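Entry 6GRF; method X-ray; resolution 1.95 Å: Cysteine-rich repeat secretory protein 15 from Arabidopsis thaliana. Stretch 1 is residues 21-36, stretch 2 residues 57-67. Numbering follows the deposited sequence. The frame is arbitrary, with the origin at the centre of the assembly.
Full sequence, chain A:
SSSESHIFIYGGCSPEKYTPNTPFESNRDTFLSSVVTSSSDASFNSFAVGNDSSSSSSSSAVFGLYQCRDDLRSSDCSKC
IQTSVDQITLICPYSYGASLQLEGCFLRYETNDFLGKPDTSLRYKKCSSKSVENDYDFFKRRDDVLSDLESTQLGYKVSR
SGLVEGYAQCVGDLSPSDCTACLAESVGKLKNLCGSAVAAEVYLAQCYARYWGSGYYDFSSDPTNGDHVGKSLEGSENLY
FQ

Stretch 1 (21-36) NTPFESNRDTFLSSVV
Stretch 2, residues 57-67: SSSSAVFGLYQ

Residues 23-36 form an α-helix, with T22 at its N-cap position, and residues 62-67 form a β-strand that follows the loop 57-61. The two run nearly parallel, their N-to-C directions 21° apart (signed crossing angle -21°) and their axes 8.6 Å apart at closest approach. In register, the CA of T22 lies 5.3 Å from that of S58, P23 CA 4.8 Å from S59 CA, N27 CA 6.1 Å from V62 CA, and V35 CA 7.1 Å from Y66 CA, so the gap widens toward the C-terminal end. Together the stretches bury 631 Å².

Two hydrogen bonds fasten the start of the helix to the loop. A first-turn amide has no helical carbonyl before it to bind; that of F24 finds its acceptor in the loop, F24 N donating to S58 O at 2.7 Å (151°). Proline suits position 23 because it has no amide hydrogen to satisfy: P23 N sits 3.3 Å from the same S58 O without bonding. One turn on, N27 (chi1 m, -73°; chi2 -16°) points its CA-to-CB bond toward the loop, and N27 ND2 donates to S60 O at 3.1 Å (163°). The loop's own turn is braced by S60 (chi1 m), whose OG donates to S57 O at 2.8 Å.

Within the helix, the i to i-4 ladder begins with S26 N to T22 O at 3.3 Å and N27 N to P23 O at 2.8 Å. T30 (m) also returns its hydroxyl to the backbone, OG1 to S26 O at 3.0 Å. Ahead of the helix, N21 N donates to E25 OE1 at 2.7 Å.

Below these polar ties the contact is apolar. V62 (t; phi/psi -113/138) points toward the helix and is the most covered residue, its branches well suited to fill the space between two aromatic rings: V62 CG2 lies 3.5 Å from F24 CE2, and V62 CG1 lies 4.0 Å from F31 CB. F24 (t, chi2 -91°) presents its ring edge to loop carbonyls, CD2 being 3.5 Å from S60 O. F31 (chi1 163°, chi2 75°) reaches the strand where G64 (-165/172) leaves room: F31 CE1 is 3.5 Å from G64 CA, and an ideal CB on G64 would stand 2.3 Å from F31 CZ, a clash. Farther along, Y66 (p, chi2 94°) points toward the helix, with V35 CG1 4.0 Å from Y66 CD2 and the V35 carbonyl oxygen over one ring face. Alternate strand residues F63 and L65 point away.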

# COMPACT_ATOMS: atom_id res chain seq x y z
N ASN A 21 10.40 8.27 25.83
CA ASN A 21 9.76 8.27 27.16
C ASN A 21 8.57 9.23 27.19
O ASN A 21 8.40 10.00 28.15
CB ASN A 21 10.74 8.63 28.28
CG ASN A 21 12.00 7.79 28.21
OD1 ASN A 21 11.99 6.70 27.63
ND2 ASN A 21 13.09 8.29 28.78
N THR A 22 7.75 9.16 26.14
CA THR A 22 6.48 9.86 26.09
C THR A 22 5.38 8.82 25.90
O THR A 22 5.63 7.71 25.45
CB THR A 22 6.49 10.92 24.98
OG1 THR A 22 6.82 10.29 23.74
CG2 THR A 22 7.45 12.05 25.28
N PRO A 23 4.13 9.14 26.32
CA PRO A 23 2.99 8.28 26.02
C PRO A 23 2.86 7.87 24.54
O PRO A 23 2.48 6.75 24.26
CB PRO A 23 1.80 9.14 26.46
CG PRO A 23 2.36 9.97 27.60
CD PRO A 23 3.78 10.27 27.19
N PHE A 24 3.19 8.78 23.61
CA PHE A 24 3.13 8.44 22.21
C PHE A 24 4.10 7.30 21.88
O PHE A 24 3.74 6.38 21.14
CB PHE A 24 3.36 9.64 21.30
CG PHE A 24 3.28 9.23 19.84
CD1 PHE A 24 4.41 8.82 19.15
CD2 PHE A 24 2.06 9.17 19.20
CE1 PHE A 24 4.32 8.42 17.83
CE2 PHE A 24 1.97 8.77 17.87
CZ PHE A 24 3.10 8.39 17.19
N GLU A 25 5.34 7.35 22.40
CA GLU A 25 6.30 6.27 22.14
C GLU A 25 5.70 4.94 22.60
O GLU A 25 5.77 3.95 21.88
CB GLU A 25 7.66 6.52 22.82
CG GLU A 25 8.71 5.49 22.45
CD GLU A 25 10.13 5.72 22.97
OE1 GLU A 25 10.26 6.19 24.11
OE2 GLU A 25 11.09 5.41 22.23
N SER A 26 5.11 4.93 23.80
CA SER A 26 4.46 3.74 24.38
C SER A 26 3.32 3.25 23.48
O SER A 26 3.16 2.05 23.26
CB SER A 26 3.93 4.02 25.76
OG SER A 26 4.99 4.29 26.66
N ASN A 27 2.52 4.20 22.99
CA ASN A 27 1.33 3.91 22.20
C ASN A 27 1.75 3.30 20.85
O ASN A 27 1.12 2.36 20.35
CB ASN A 27 0.44 5.15 22.06
CG ASN A 27 -0.29 5.49 23.35
OD1 ASN A 27 -0.39 4.66 24.24
ND2 ASN A 27 -0.84 6.69 23.42
N ARG A 28 2.83 3.84 20.28
CA ARG A 28 3.42 3.35 19.05
C ARG A 28 3.90 1.91 19.26
O ARG A 28 3.59 1.06 18.44
CB ARG A 28 4.56 4.25 18.60
CG ARG A 28 5.25 3.80 17.32
CD ARG A 28 6.36 4.76 16.95
NE ARG A 28 7.19 4.21 15.89
CZ ARG A 28 8.08 3.25 16.08
NH1 ARG A 28 8.29 2.78 17.30
NH2 ARG A 28 8.75 2.77 15.04
N ASP A 29 4.62 1.63 20.35
CA ASP A 29 5.14 0.27 20.60
C ASP A 29 3.97 -0.72 20.69
O ASP A 29 4.05 -1.81 20.14
CB ASP A 29 5.96 0.14 21.89
CG ASP A 29 7.35 0.74 21.83
OD1 ASP A 29 7.83 1.02 20.72
OD2 ASP A 29 7.96 0.91 22.93
N THR A 30 2.94 -0.33 21.44
CA THR A 30 1.76 -1.15 21.68
C THR A 30 1.08 -1.47 20.34
O THR A 30 0.68 -2.61 20.09
CB THR A 30 0.78 -0.44 22.62
OG1 THR A 30 1.44 -0.31 23.88
CG2 THR A 30 -0.52 -1.19 22.79
N PHE A 31 0.95 -0.43 19.51
CA PHE A 31 0.41 -0.58 18.18
C PHE A 31 1.20 -1.63 17.40
O PHE A 31 0.62 -2.57 16.90
CB PHE A 31 0.42 0.75 17.43
CG PHE A 31 0.26 0.60 15.94
CD1 PHE A 31 -0.97 0.29 15.40
CD2 PHE A 31 1.34 0.74 15.09
CE1 PHE A 31 -1.12 0.14 14.03
CE2 PHE A 31 1.19 0.59 13.72
CZ PHE A 31 -0.04 0.30 13.19
N LEU A 32 2.53 -1.47 17.31
CA LEU A 32 3.37 -2.36 16.46
C LEU A 32 3.31 -3.79 16.99
O LEU A 32 3.24 -4.74 16.24
CB LEU A 32 4.81 -1.84 16.42
CG LEU A 32 5.00 -0.50 15.70
CD1 LEU A 32 6.44 -0.03 15.84
CD2 LEU A 32 4.62 -0.60 14.23
N SER A 33 3.33 -3.93 18.32
CA SER A 33 3.16 -5.20 18.97
C SER A 33 1.83 -5.86 18.56
O SER A 33 1.78 -7.07 18.36
CB SER A 33 3.27 -5.02 20.46
OG SER A 33 2.89 -6.21 21.12
N SER A 34 0.75 -5.07 18.45
CA SER A 34 -0.60 -5.57 18.08
C SER A 34 -0.63 -6.04 16.63
O SER A 34 -1.30 -7.00 16.30
CB SER A 34 -1.66 -4.51 18.28
OG SER A 34 -1.87 -4.28 19.66
N VAL A 35 0.10 -5.32 15.77
CA VAL A 35 0.17 -5.60 14.35
C VAL A 35 0.78 -6.99 14.15
O VAL A 35 0.30 -7.74 13.32
CB VAL A 35 0.97 -4.50 13.62
CG1 VAL A 35 1.54 -4.98 12.31
CG2 VAL A 35 0.14 -3.24 13.43
N VAL A 36 1.81 -7.33 14.93
CA VAL A 36 2.47 -8.62 14.84
C VAL A 36 1.51 -9.71 15.34
O VAL A 36 1.39 -10.76 14.72
CB VAL A 36 3.80 -8.62 15.63
CG1 VAL A 36 4.35 -10.03 15.79
CG2 VAL A 36 4.84 -7.72 14.99
N SER A 57 2.62 16.28 19.66
CA SER A 57 2.25 16.16 21.08
C SER A 57 2.69 14.79 21.62
O SER A 57 2.57 13.78 20.93
N SER A 58 3.17 14.79 22.87
CA SER A 58 3.82 13.61 23.50
C SER A 58 2.79 12.57 24.00
O SER A 58 3.15 11.41 24.20
CB SER A 58 4.75 14.06 24.61
OG SER A 58 4.04 14.53 25.75
N SER A 59 1.52 12.98 24.18
CA SER A 59 0.42 12.17 24.79
C SER A 59 -0.50 11.56 23.72
O SER A 59 -1.48 10.87 24.03
CB SER A 59 -0.38 13.01 25.75
OG SER A 59 0.33 13.21 26.96
N SER A 60 -0.16 11.81 22.45
CA SER A 60 -1.02 11.56 21.33
C SER A 60 -1.36 10.07 21.18
O SER A 60 -0.57 9.17 21.51
CB SER A 60 -0.40 12.09 20.06
OG SER A 60 -0.08 13.47 20.20
N ALA A 61 -2.56 9.85 20.65
CA ALA A 61 -3.04 8.59 20.21
C ALA A 61 -2.28 8.16 18.95
O ALA A 61 -1.71 8.99 18.24
CB ALA A 61 -4.52 8.71 19.96
N VAL A 62 -2.27 6.85 18.71
CA VAL A 62 -1.78 6.26 17.47
C VAL A 62 -2.96 5.63 16.74
O VAL A 62 -3.78 4.95 17.36
CB VAL A 62 -0.70 5.19 17.72
CG1 VAL A 62 -0.21 4.61 16.40
CG2 VAL A 62 0.46 5.72 18.53
N PHE A 63 -2.98 5.83 15.42
CA PHE A 63 -3.92 5.20 14.51
C PHE A 63 -3.10 4.52 13.41
O PHE A 63 -2.15 5.12 12.91
CB PHE A 63 -4.86 6.22 13.87
CG PHE A 63 -5.70 7.03 14.82
CD1 PHE A 63 -6.89 6.54 15.32
CD2 PHE A 63 -5.30 8.31 15.21
CE1 PHE A 63 -7.66 7.31 16.18
CE2 PHE A 63 -6.06 9.06 16.09
CZ PHE A 63 -7.25 8.56 16.56
N GLY A 64 -3.44 3.29 13.07
CA GLY A 64 -2.68 2.59 12.08
C GLY A 64 -3.40 1.37 11.54
O GLY A 64 -4.45 1.00 12.05
N LEU A 65 -2.80 0.78 10.50
CA LEU A 65 -3.27 -0.44 9.89
C LEU A 65 -2.10 -1.15 9.19
O LEU A 65 -1.01 -0.59 9.02
CB LEU A 65 -4.41 -0.13 8.91
CG LEU A 65 -4.14 0.91 7.81
CD1 LEU A 65 -3.17 0.41 6.76
CD2 LEU A 65 -5.43 1.33 7.16
N TYR A 66 -2.35 -2.41 8.81
CA TYR A 66 -1.49 -3.16 7.93
C TYR A 66 -2.38 -3.87 6.91
O TYR A 66 -3.55 -4.13 7.16
CB TYR A 66 -0.63 -4.15 8.71
CG TYR A 66 -1.40 -5.32 9.28
CD1 TYR A 66 -1.50 -6.52 8.59
CD2 TYR A 66 -2.03 -5.21 10.50
CE1 TYR A 66 -2.23 -7.58 9.10
CE2 TYR A 66 -2.76 -6.27 11.03
CZ TYR A 66 -2.86 -7.46 10.33
OH TYR A 66 -3.59 -8.50 10.84
N GLN A 67 -1.80 -4.15 5.74
CA GLN A 67 -2.46 -4.91 4.68
C GLN A 67 -1.40 -5.81 4.05
O GLN A 67 -0.44 -5.29 3.50
CB GLN A 67 -3.10 -3.94 3.69
CG GLN A 67 -3.77 -4.62 2.51
CD GLN A 67 -4.98 -5.41 2.95
OE1 GLN A 67 -4.97 -6.64 2.97
NE2 GLN A 67 -6.04 -4.71 3.28